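Local atomic coordinates of unconventional myosin IB (Entamoeba histolytica, PDB entry 5XGG), a protein that probably works as an actin-based motor of the single-headed, unconventional myosin family, its C-terminal SH3 domain recognising proline-rich ligands. Residues A[5-11]-A[53-58]. Sequence-based numbering, arbitrary orientation.
Sequences PQVKALY and NYVKEI
Strands 6-9 and 55-57 pair antiparallel, their axes 4.4 Å apart at closest approach and 148° between directions, joining the two ends of the SH3 fold. Pro5 CB touches Glu57 OE2 at 3.5 Å. At Gln6, N donates to water 1 (2.8 Å), which donates to Ile58 O (2.5 Å), while Gln6 O accepts from Ile58 N at 2.8 Å. Val7 (chi1 m) faces Glu57 in a non-hydrogen-bonded pair, CA to CA 4.1 Å, and its CG2 meets Val55 CG2 at 3.6 Å. Lys8 and Lys56 form the hydrogen-bonded pair: each N lies 2.9 Å from the other's O, and the extended side chains lead away. Ala9 pairs with Val55, CA to CA 4.3 Å, non-hydrogen-bonded. Leu10 (phi/psi -93/-37) leaves the strand, its N donating to Tyr54 O at 2.8 Å. Tyr11 (chi1 m) turns its ring edge to the face of Tyr54, a T-shaped stack with centroids 6.0 Å apart and planes at 83°; such tyrosines commonly line the SH3 ligand groove, and Tyr13 extends the cluster edge-to-face with Tyr54. Strand 6-9 lies between 55-57, an outermost strand, and 28-35, where Val7 packs on Ile29 and Ile31.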
loop_
_atom_site.group_PDB
_atom_site.type_symbol
_atom_site.label_atom_id
_atom_site.label_comp_id
_atom_site.label_asym_id
_atom_site.label_seq_id
_atom_site.Cartn_x
_atom_site.Cartn_y
_atom_site.Cartn_z
ATOM N N PRO A 5 5.357 2.676 6.976
ATOM C CA PRO A 5 4.089 1.931 7.132
ATOM C C PRO A 5 3.911 0.830 6.089
ATOM O O PRO A 5 4.407 1.034 4.966
ATOM C CB PRO A 5 3.070 2.997 6.933
ATOM C CG PRO A 5 3.785 4.313 7.005
ATOM C CD PRO A 5 5.159 4.055 6.533
ATOM N N GLN A 6 3.276 -0.281 6.443
ATOM C CA GLN A 6 2.989 -1.315 5.470
ATOM C C GLN A 6 1.547 -1.675 5.591
ATOM O O GLN A 6 0.951 -1.465 6.691
ATOM C CB GLN A 6 3.816 -2.505 5.681
ATOM C CG GLN A 6 5.320 -2.250 5.275
ATOM C CD GLN A 6 6.064 -3.535 5.314
ATOM O OE1 GLN A 6 5.918 -4.241 6.320
ATOM N NE2 GLN A 6 6.829 -3.872 4.302
ATOM N N VAL A 7 0.962 -2.071 4.475
ATOM C CA VAL A 7 -0.456 -2.365 4.408
ATOM C C VAL A 7 -0.595 -3.689 3.699
ATOM O O VAL A 7 0.263 -4.138 2.925
ATOM C CB VAL A 7 -1.302 -1.287 3.648
ATOM C CG1 VAL A 7 -1.169 0.105 4.287
ATOM C CG2 VAL A 7 -0.964 -1.223 2.157
ATOM N N LYS A 8 -1.689 -4.369 4.003
ATOM C CA LYS A 8 -2.055 -5.620 3.291
ATOM C C LYS A 8 -3.323 -5.390 2.472
ATOM O O LYS A 8 -4.321 -4.822 2.986
ATOM C CB LYS A 8 -2.337 -6.701 4.314
ATOM C CG LYS A 8 -2.601 -8.052 3.712
ATOM C CD LYS A 8 -2.610 -9.039 4.880
ATOM C CE LYS A 8 -3.145 -10.371 4.505
ATOM N NZ LYS A 8 -2.763 -11.339 5.593
ATOM N N ALA A 9 -3.273 -5.735 1.194
ATOM C CA ALA A 9 -4.433 -5.549 0.311
ATOM C C ALA A 9 -5.570 -6.500 0.759
ATOM O O ALA A 9 -5.359 -7.671 0.984
ATOM C CB ALA A 9 -4.042 -5.868 -1.124
ATOM N N LEU A 10 -6.767 -5.937 0.836
ATOM C CA LEU A 10 -7.972 -6.618 1.209
ATOM C C LEU A 10 -8.685 -7.122 -0.090
ATOM O O LEU A 10 -9.430 -8.151 -0.072
ATOM C CB LEU A 10 -8.867 -5.678 1.930
ATOM C CG LEU A 10 -8.395 -5.110 3.221
ATOM C CD1 LEU A 10 -9.379 -4.094 3.744
ATOM C CD2 LEU A 10 -8.058 -6.265 4.203
ATOM N N TYR A 11 -8.618 -6.304 -1.146
ATOM C CA TYR A 11 -9.221 -6.664 -2.454
ATOM C C TYR A 11 -8.159 -6.334 -3.545
ATOM O O TYR A 11 -7.240 -5.481 -3.289
ATOM C CB TYR A 11 -10.436 -5.794 -2.681
ATOM C CG TYR A 11 -11.195 -5.510 -1.444
ATOM C CD1 TYR A 11 -12.001 -6.536 -0.828
ATOM C CD2 TYR A 11 -11.150 -4.219 -0.816
ATOM C CE1 TYR A 11 -12.648 -6.269 0.398
ATOM C CE2 TYR A 11 -11.796 -3.981 0.354
ATOM C CZ TYR A 11 -12.533 -5.006 0.968
ATOM O OH TYR A 11 -13.148 -4.712 2.193
ATOM N N ASN A 53 -8.730 2.670 0.860
ATOM C CA ASN A 53 -9.818 1.817 1.296
ATOM C C ASN A 53 -9.818 0.426 0.676
ATOM O O ASN A 53 -10.746 -0.348 0.973
ATOM C CB ASN A 53 -11.132 2.552 1.093
ATOM C CG ASN A 53 -11.446 2.911 -0.375
ATOM O OD1 ASN A 53 -10.706 2.606 -1.274
ATOM N ND2 ASN A 53 -12.556 3.648 -0.582
ATOM N N TYR A 54 -8.723 0.052 -0.050
ATOM C CA TYR A 54 -8.484 -1.318 -0.515
ATOM C C TYR A 54 -7.582 -2.089 0.357
ATOM O O TYR A 54 -7.375 -3.266 0.164
ATOM C CB TYR A 54 -8.022 -1.401 -1.979
ATOM C CG TYR A 54 -9.075 -1.231 -2.992
ATOM C CD1 TYR A 54 -9.838 -0.056 -3.072
ATOM C CD2 TYR A 54 -9.263 -2.183 -4.007
ATOM C CE1 TYR A 54 -10.788 0.083 -4.089
ATOM C CE2 TYR A 54 -10.279 -2.072 -4.957
ATOM C CZ TYR A 54 -10.978 -0.910 -5.034
ATOM O OH TYR A 54 -11.902 -0.779 -6.046
ATOM N N VAL A 55 -6.991 -1.422 1.337
ATOM C CA VAL A 55 -5.976 -2.039 2.163
ATOM C C VAL A 55 -6.170 -1.768 3.648
ATOM O O VAL A 55 -7.018 -0.980 4.024
ATOM C CB VAL A 55 -4.605 -1.473 1.727
ATOM C CG1 VAL A 55 -4.361 -1.588 0.207
ATOM C CG2 VAL A 55 -4.392 -0.037 2.196
ATOM N N LYS A 56 -5.408 -2.505 4.447
ATOM C CA LYS A 56 -5.407 -2.386 5.925
ATOM C C LYS A 56 -4.015 -2.291 6.430
ATOM O O LYS A 56 -3.172 -3.170 6.153
ATOM C CB LYS A 56 -6.040 -3.586 6.585
ATOM C CG LYS A 56 -6.389 -3.318 8.060
ATOM C CD LYS A 56 -6.562 -4.628 8.818
ATOM C CE LYS A 56 -7.381 -4.427 10.097
ATOM N NZ LYS A 56 -6.916 -5.333 11.188
ATOM N N GLU A 57 -3.792 -1.225 7.185
ATOM C CA GLU A 57 -2.451 -0.932 7.689
ATOM C C GLU A 57 -2.075 -2.000 8.668
ATOM O O GLU A 57 -2.898 -2.418 9.434
ATOM C CB GLU A 57 -2.385 0.503 8.255
ATOM C CG GLU A 57 -0.930 0.967 8.381
ATOM C CD GLU A 57 -0.830 2.332 8.954
ATOM O OE1 GLU A 57 -1.890 3.030 9.166
ATOM O OE2 GLU A 57 0.349 2.671 9.174
ATOM N N ILE A 58 -0.825 -2.434 8.666
ATOM C CA ILE A 58 -0.349 -3.514 9.539
ATOM C C ILE A 58 0.309 -2.808 10.692
ATOM O O ILE A 58 1.225 -2.024 10.505
ATOM C CB ILE A 58 0.687 -4.378 8.821
ATOM C CG1 ILE A 58 0.068 -5.133 7.638
ATOM C CG2 ILE A 58 1.316 -5.409 9.732
ATOM C CD1 ILE A 58 1.080 -5.529 6.577
HETATM O O HOH W 1 2.794 -0.575 9.235
#